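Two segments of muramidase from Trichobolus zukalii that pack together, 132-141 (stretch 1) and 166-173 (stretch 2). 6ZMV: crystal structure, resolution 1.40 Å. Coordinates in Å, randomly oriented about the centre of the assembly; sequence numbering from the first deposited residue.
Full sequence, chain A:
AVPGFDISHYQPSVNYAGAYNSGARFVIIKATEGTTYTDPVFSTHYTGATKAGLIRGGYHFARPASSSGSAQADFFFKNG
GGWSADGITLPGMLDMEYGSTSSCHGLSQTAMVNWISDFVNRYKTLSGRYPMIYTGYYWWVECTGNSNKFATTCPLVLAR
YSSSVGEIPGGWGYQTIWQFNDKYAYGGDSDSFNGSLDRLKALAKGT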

# COMPACT_ATOMS: atom_id res chain seq x y z
N MET A 132 3.87 4.60 1.31
CA MET A 132 3.42 3.75 2.44
C MET A 132 4.06 2.36 2.28
O MET A 132 4.33 1.93 1.14
CB MET A 132 1.90 3.63 2.46
CG MET A 132 1.20 4.98 2.33
SD MET A 132 -0.51 5.03 2.81
CE MET A 132 -1.20 4.06 1.48
N ILE A 133 4.24 1.67 3.39
CA ILE A 133 4.74 0.27 3.41
C ILE A 133 3.65 -0.60 3.98
O ILE A 133 3.25 -0.35 5.16
CB ILE A 133 6.05 0.13 4.15
CG1 ILE A 133 7.15 0.90 3.42
CG2 ILE A 133 6.40 -1.33 4.31
CD1 ILE A 133 8.46 0.97 4.23
N TYR A 134 3.23 -1.62 3.25
CA TYR A 134 2.30 -2.65 3.72
C TYR A 134 3.08 -3.85 4.16
O TYR A 134 3.96 -4.35 3.43
CB TYR A 134 1.34 -3.03 2.58
CG TYR A 134 0.49 -4.24 2.85
CD1 TYR A 134 0.98 -5.52 2.63
CD2 TYR A 134 -0.82 -4.12 3.26
CE1 TYR A 134 0.18 -6.62 2.84
CE2 TYR A 134 -1.62 -5.23 3.49
CZ TYR A 134 -1.12 -6.49 3.28
OH TYR A 134 -1.92 -7.59 3.46
N THR A 135 2.72 -4.37 5.32
CA THR A 135 3.33 -5.60 5.84
C THR A 135 2.42 -6.20 6.88
O THR A 135 1.66 -5.49 7.57
CB THR A 135 4.73 -5.32 6.44
OG1 THR A 135 5.41 -6.52 6.81
CG2 THR A 135 4.73 -4.33 7.58
N GLY A 136 2.60 -7.49 7.13
CA GLY A 136 2.16 -8.10 8.39
C GLY A 136 3.26 -8.01 9.43
O GLY A 136 4.42 -7.79 9.09
N TYR A 137 2.92 -8.25 10.67
CA TYR A 137 3.85 -8.09 11.80
C TYR A 137 4.98 -9.13 11.67
O TYR A 137 6.16 -8.76 11.70
CB TYR A 137 3.11 -8.30 13.11
CG TYR A 137 4.02 -8.25 14.31
CD1 TYR A 137 4.33 -7.02 14.86
CD2 TYR A 137 4.54 -9.38 14.90
CE1 TYR A 137 5.18 -6.92 15.93
CE2 TYR A 137 5.35 -9.28 15.99
CZ TYR A 137 5.70 -8.05 16.50
OH TYR A 137 6.50 -7.95 17.60
N TYR A 138 4.64 -10.40 11.54
CA TYR A 138 5.69 -11.43 11.54
C TYR A 138 6.55 -11.35 10.27
O TYR A 138 7.74 -11.63 10.38
CB TYR A 138 5.15 -12.83 11.75
CG TYR A 138 4.55 -12.97 13.12
CD1 TYR A 138 5.38 -12.95 14.23
CD2 TYR A 138 3.20 -13.06 13.32
CE1 TYR A 138 4.89 -13.04 15.52
CE2 TYR A 138 2.69 -13.12 14.60
CZ TYR A 138 3.53 -13.09 15.70
OH TYR A 138 2.92 -13.15 16.95
N TRP A 139 5.99 -10.93 9.15
CA TRP A 139 6.78 -10.74 7.93
C TRP A 139 7.86 -9.71 8.21
O TRP A 139 9.03 -9.87 7.93
CB TRP A 139 5.91 -10.34 6.71
CG TRP A 139 6.69 -10.39 5.45
CD1 TRP A 139 6.76 -11.47 4.61
CD2 TRP A 139 7.61 -9.41 4.93
NE1 TRP A 139 7.61 -11.20 3.58
CE2 TRP A 139 8.18 -9.97 3.77
CE3 TRP A 139 8.02 -8.14 5.32
CZ2 TRP A 139 9.16 -9.31 3.03
CZ3 TRP A 139 8.97 -7.48 4.57
CH2 TRP A 139 9.57 -8.08 3.47
N TRP A 140 7.46 -8.58 8.78
CA TRP A 140 8.45 -7.48 9.00
C TRP A 140 9.52 -7.96 10.00
O TRP A 140 10.70 -7.67 9.82
CB TRP A 140 7.72 -6.24 9.53
CG TRP A 140 8.56 -5.02 9.49
CD1 TRP A 140 9.32 -4.47 10.47
CD2 TRP A 140 8.92 -4.31 8.28
NE1 TRP A 140 10.06 -3.42 9.96
CE2 TRP A 140 9.84 -3.33 8.64
CE3 TRP A 140 8.51 -4.40 6.95
CZ2 TRP A 140 10.37 -2.45 7.70
CZ3 TRP A 140 9.02 -3.52 6.03
CH2 TRP A 140 9.96 -2.59 6.41
N VAL A 141 9.09 -8.63 11.07
CA VAL A 141 10.04 -9.06 12.09
C VAL A 141 11.08 -10.00 11.43
O VAL A 141 12.30 -9.76 11.54
CB VAL A 141 9.36 -9.70 13.27
CG1 VAL A 141 10.36 -10.40 14.18
CG2 VAL A 141 8.48 -8.73 14.03
N GLY A 166 -3.17 -5.44 17.18
CA GLY A 166 -1.98 -6.12 17.73
C GLY A 166 -0.73 -5.27 17.81
O GLY A 166 -0.79 -4.05 17.73
N GLU A 167 0.40 -5.93 17.96
CA GLU A 167 1.67 -5.22 18.16
C GLU A 167 2.07 -4.51 16.85
O GLU A 167 1.87 -5.03 15.73
CB GLU A 167 2.77 -6.18 18.61
CG GLU A 167 2.48 -6.74 20.00
CD GLU A 167 2.81 -5.75 21.10
OE1 GLU A 167 3.77 -4.95 20.92
OE2 GLU A 167 2.11 -5.77 22.12
N ILE A 168 2.67 -3.33 17.02
CA ILE A 168 3.14 -2.54 15.88
C ILE A 168 4.61 -2.88 15.64
O ILE A 168 5.44 -2.75 16.54
CB ILE A 168 2.93 -1.05 16.15
CG1 ILE A 168 1.54 -0.68 16.69
CG2 ILE A 168 3.27 -0.26 14.92
CD1 ILE A 168 0.40 -1.05 15.78
N PRO A 169 4.96 -3.34 14.42
CA PRO A 169 6.33 -3.72 14.17
C PRO A 169 7.23 -2.50 13.91
O PRO A 169 6.74 -1.38 13.73
CB PRO A 169 6.21 -4.55 12.87
CG PRO A 169 5.00 -3.87 12.13
CD PRO A 169 4.06 -3.50 13.26
N GLY A 170 8.53 -2.76 13.87
CA GLY A 170 9.48 -1.86 13.23
C GLY A 170 9.63 -0.53 13.93
O GLY A 170 10.12 0.39 13.29
N GLY A 171 9.27 -0.39 15.18
CA GLY A 171 9.41 0.91 15.81
C GLY A 171 8.49 1.97 15.26
O GLY A 171 8.62 3.14 15.64
N TRP A 172 7.53 1.59 14.43
CA TRP A 172 6.46 2.58 14.04
C TRP A 172 5.67 2.94 15.28
O TRP A 172 5.47 2.11 16.16
CB TRP A 172 5.59 1.96 12.97
CG TRP A 172 5.99 2.19 11.54
CD1 TRP A 172 5.81 3.35 10.84
CD2 TRP A 172 6.61 1.29 10.62
NE1 TRP A 172 6.26 3.22 9.56
CE2 TRP A 172 6.73 1.96 9.38
CE3 TRP A 172 7.02 -0.04 10.72
CZ2 TRP A 172 7.28 1.31 8.26
CZ3 TRP A 172 7.59 -0.65 9.62
CH2 TRP A 172 7.67 0.00 8.39
N GLY A 173 5.18 4.13 15.30
CA GLY A 173 4.40 4.40 16.56
C GLY A 173 3.03 3.67 16.55
O GLY A 173 2.39 3.39 17.57
O HOH W 1 7.77 -4.87 17.61

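This is a small, mostly apolar contact in which I133 of a strand and two aromatic side chains of the helix that follows pack against a glycine-rich turn, with no direct hydrogen bond between the two stretches. The surface buried, both sides summed, is 375 Å². Packing does most of the work, and one water adds a weak polar link.

Stretch 1 runs from a strand into a helix. G136 is the N-cap residue, and its carbonyl starts the helical pattern: W140 N donates to G136 O at 3.2 Å. The next bond of the series, V141 N to Y137 O, measures 3.0 Å. This turn of helix places Y137 and W140 three residues apart, and both reach stretch 2.

Stretch 2 has no regular helix or strand. It folds into a type I' beta turn from P169 to W172, closed by W172 N donating to P169 O at 3.2 Å. G170 and G171 occupy the middle of the turn. Both have positive phi, which glycine accepts more readily than other residues. The turn brings P169 and W172 to the same side, so that both point toward stretch 1 and touch W140.

The two tryptophans form the aromatic centre of the contact. The edge of W172 is directed at a face of W140. Their six-membered rings have centroids 5.2 Å apart and planes at 65°, and the closest atoms are W140 CE2 and W172 CZ3, at 3.6 Å. Both side chains are buried. Their indole nitrogens are hydrogen-bonded elsewhere in the structure, so neither polar group is left unsatisfied by the burial.

G170 passes close to the W140 indole, with its CA 3.7 Å from W140 NE1. An ideal CB on G170 would lie 2.8 Å from W140 NE1, which is a clash. Glycine therefore suits this place both for its backbone angles and for the lack of a side chain.

P169 sits between Y137 and W140. Its CB is 3.7 Å from Y137 CD1 and 3.9 Å from W140 CD1. The compact, apolar ring fills this space without bringing in a polar group to be satisfied. The CA atoms of Y137 and P169 are 5.6 Å apart, so the backbones come close here.

Y137 covers the neighbouring part of stretch 2. Its CA-to-CB bond points sideways, but with chi1 in the t rotamer the ring comes nearer. Y137 CD1 lies 3.3 Å from E167 O, and Y137 CE1 is 3.7 Å from E167 CB. The E167 side chain starts toward stretch 1, but its end leads away, which leaves the carboxylate out of the apolar packing. Water 1 makes weak hydrogen bonds to Y137 OH, at 3.3 Å, and to I168 O, also at 3.3 Å, donating to the latter.

In the strand, buried I133 points toward stretch 2. Its CD1 meets the edge of the W172 ring, 4.2 Å from W172 CZ2.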